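Local structure of agmatinase (Burkholderia thailandensis, 4DZ4) at residues Trp88-Phe93 and Trp316-Ala321. The protein probably hydrolyses agmatine to putrescine and urea, as a two-manganese enzyme of the arginase family. Residues are numbered along the deposited sequence; the frame is centred on the assembly and turned at random.
Sequences WGFDPF and WRQRKA. With EDO (1,2-ethanediol), chain T.
Pro92 and Arg317 bring the two backbones closest, with CA atoms 5.9 Å apart, where the irregular segment 88-93 passes the helical segment 316-321. Phe90 and Arg317 carry the contact. The Phe90 ring is layered between Trp88 CB on one face and Arg317 on the other. Arg317 leaves the helix with CG anti to its backbone N, then bends at chi2 (-87°), which brings CD over the Phe90 ring, 3.8 Å from its centroid, as a CH-pi contact. Farther out, the guanidinium covers the same face as a cation-pi pair, the Arg317 CZ 4.2 Å from the centroid of the Phe90 ring and the guanidinium plane tilted 30° from that ring. Ala321 CB backs the other guanidinium face, so the group is sandwiched between phenyl ring and helix. Polar partners fix its rotation too: Arg317 NH1 donates a bent hydrogen bond to Gln318 OE1 (2.8 Å, 137° at the hydrogen), and Arg317 NE forms a salt bridge with Asp95. Gln318 OE1 comes obliquely to the Phe90 ring, 3.4 Å from Phe90 CE2, and Gln318 CG touches Trp88 CZ3 at 3.8 Å. Pro92 CB rests against Arg317 CG. An Asx turn, Phe93 N to Asp91 OD1, shapes the end of segment 88-93, where Asp91 OD2 also binds Ser23 and an ethanediol. Well away from the manganese pair, the contact lays the loop between helix 69-76 and strand 98-103 against the C-terminal helix 300-323, where Trp88 NE1 bonds Asp311 and Trp316 turns to strand 131-136.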
loop_
_atom_site.group_PDB
_atom_site.type_symbol
_atom_site.label_atom_id
_atom_site.label_comp_id
_atom_site.label_asym_id
_atom_site.label_seq_id
_atom_site.Cartn_x
_atom_site.Cartn_y
_atom_site.Cartn_z
ATOM N N TRP B 88 29.179 -3.762 -17.320
ATOM C CA TRP B 88 29.647 -3.183 -18.598
ATOM C C TRP B 88 30.724 -2.137 -18.463
ATOM O O TRP B 88 31.788 -2.206 -19.122
ATOM C CB TRP B 88 28.446 -2.574 -19.322
ATOM C CG TRP B 88 27.316 -3.562 -19.514
ATOM C CD1 TRP B 88 26.103 -3.647 -18.806
ATOM C CD2 TRP B 88 27.276 -4.653 -20.496
ATOM N NE1 TRP B 88 25.334 -4.694 -19.283
ATOM C CE2 TRP B 88 25.987 -5.336 -20.310
ATOM C CE3 TRP B 88 28.152 -5.116 -21.473
ATOM C CZ2 TRP B 88 25.618 -6.432 -21.092
ATOM C CZ3 TRP B 88 27.767 -6.216 -22.257
ATOM C CH2 TRP B 88 26.539 -6.859 -22.064
ATOM N N GLY B 89 30.453 -1.116 -17.656
ATOM C CA GLY B 89 31.492 -0.147 -17.306
ATOM C C GLY B 89 31.775 0.881 -18.390
ATOM O O GLY B 89 32.843 1.497 -18.398
ATOM N N PHE B 90 30.837 1.041 -19.317
ATOM C CA PHE B 90 30.905 2.131 -20.284
ATOM C C PHE B 90 29.603 2.906 -20.211
ATOM O O PHE B 90 28.597 2.379 -19.737
ATOM C CB PHE B 90 31.182 1.596 -21.710
ATOM C CG PHE B 90 30.260 0.479 -22.148
ATOM C CD1 PHE B 90 28.916 0.723 -22.425
ATOM C CD2 PHE B 90 30.746 -0.824 -22.292
ATOM C CE1 PHE B 90 28.072 -0.307 -22.816
ATOM C CE2 PHE B 90 29.907 -1.854 -22.690
ATOM C CZ PHE B 90 28.575 -1.598 -22.958
ATOM N N ASP B 91 29.614 4.157 -20.670
ATOM C CA ASP B 91 28.359 4.872 -20.867
ATOM C C ASP B 91 27.916 4.513 -22.279
ATOM O O ASP B 91 28.570 4.910 -23.245
ATOM C CB ASP B 91 28.542 6.386 -20.729
ATOM C CG ASP B 91 27.248 7.153 -21.004
ATOM O OD1 ASP B 91 26.295 6.568 -21.551
ATOM O OD2 ASP B 91 27.181 8.331 -20.624
ATOM N N PRO B 92 26.821 3.747 -22.415
ATOM C CA PRO B 92 26.530 3.295 -23.764
ATOM C C PRO B 92 26.164 4.436 -24.703
ATOM O O PRO B 92 26.283 4.270 -25.913
ATOM C CB PRO B 92 25.338 2.337 -23.574
ATOM C CG PRO B 92 24.701 2.764 -22.296
ATOM C CD PRO B 92 25.816 3.279 -21.432
ATOM N N PHE B 93 25.747 5.585 -24.158
ATOM C CA PHE B 93 25.176 6.640 -25.004
ATOM C C PHE B 93 26.253 7.502 -25.620
ATOM O O PHE B 93 25.964 8.349 -26.453
ATOM C CB PHE B 93 24.121 7.447 -24.239
ATOM C CG PHE B 93 23.111 6.569 -23.573
ATOM C CD1 PHE B 93 22.384 5.651 -24.332
ATOM C CD2 PHE B 93 22.917 6.615 -22.201
ATOM C CE1 PHE B 93 21.463 4.799 -23.732
ATOM C CE2 PHE B 93 21.970 5.780 -21.594
ATOM C CZ PHE B 93 21.273 4.861 -22.355
ATOM N N TRP B 316 23.348 -4.111 -27.630
ATOM C CA TRP B 316 23.459 -3.389 -28.901
ATOM C C TRP B 316 24.674 -2.485 -29.008
ATOM O O TRP B 316 25.268 -2.390 -30.091
ATOM C CB TRP B 316 22.166 -2.644 -29.224
ATOM C CG TRP B 316 21.065 -3.540 -29.750
ATOM C CD1 TRP B 316 21.136 -4.504 -30.766
ATOM C CD2 TRP B 316 19.653 -3.548 -29.316
ATOM N NE1 TRP B 316 19.905 -5.101 -30.967
ATOM C CE2 TRP B 316 18.971 -4.568 -30.140
ATOM C CE3 TRP B 316 18.923 -2.846 -28.365
ATOM C CZ2 TRP B 316 17.609 -4.859 -29.984
ATOM C CZ3 TRP B 316 17.550 -3.146 -28.220
ATOM C CH2 TRP B 316 16.910 -4.107 -29.040
ATOM N N ARG B 317 25.044 -1.809 -27.910
ATOM C CA ARG B 317 26.249 -0.947 -27.907
ATOM C C ARG B 317 27.444 -1.823 -28.255
ATOM O O ARG B 317 28.277 -1.438 -29.076
ATOM C CB ARG B 317 26.460 -0.256 -26.547
ATOM C CG ARG B 317 27.572 0.794 -26.518
ATOM C CD ARG B 317 28.920 0.143 -26.219
ATOM N NE ARG B 317 30.030 1.068 -26.379
ATOM C CZ ARG B 317 31.301 0.772 -26.105
ATOM N NH1 ARG B 317 31.631 -0.426 -25.655
ATOM N NH2 ARG B 317 32.248 1.673 -26.301
ATOM N N GLN B 318 27.518 -3.000 -27.642
ATOM C CA GLN B 318 28.654 -3.899 -27.885
ATOM C C GLN B 318 28.723 -4.407 -29.317
ATOM O O GLN B 318 29.830 -4.486 -29.888
ATOM C CB GLN B 318 28.659 -5.075 -26.902
ATOM C CG GLN B 318 28.982 -4.687 -25.464
ATOM C CD GLN B 318 30.400 -4.150 -25.269
ATOM O OE1 GLN B 318 30.747 -3.072 -25.769
ATOM N NE2 GLN B 318 31.225 -4.892 -24.523
ATOM N N ARG B 319 27.573 -4.737 -29.896
ATOM C CA ARG B 319 27.483 -5.125 -31.304
ATOM C C ARG B 319 27.924 -3.994 -32.263
ATOM O O ARG B 319 28.674 -4.238 -33.229
ATOM C CB ARG B 319 26.066 -5.598 -31.629
ATOM N N LYS B 320 27.476 -2.767 -31.999
ATOM C CA LYS B 320 27.886 -1.618 -32.815
ATOM C C LYS B 320 29.387 -1.336 -32.646
ATOM O O LYS B 320 30.104 -1.161 -33.636
ATOM C CB LYS B 320 27.038 -0.365 -32.515
ATOM C CG LYS B 320 27.391 0.854 -33.379
ATOM C CD LYS B 320 26.680 2.136 -32.950
ATOM C CE LYS B 320 27.182 3.343 -33.748
ATOM N NZ LYS B 320 26.724 4.669 -33.225
ATOM N N ALA B 321 29.854 -1.283 -31.396
ATOM C CA ALA B 321 31.265 -1.001 -31.102
ATOM C C ALA B 321 32.218 -2.074 -31.643
ATOM O O ALA B 321 33.333 -1.750 -32.071
ATOM C CB ALA B 321 31.482 -0.782 -29.611
HETATM C C1 EDO T . 26.873 7.451 -16.562
HETATM O O1 EDO T . 26.777 6.528 -17.661
HETATM C C2 EDO T . 26.279 8.795 -16.936
HETATM O O2 EDO T . 27.194 9.372 -17.880
#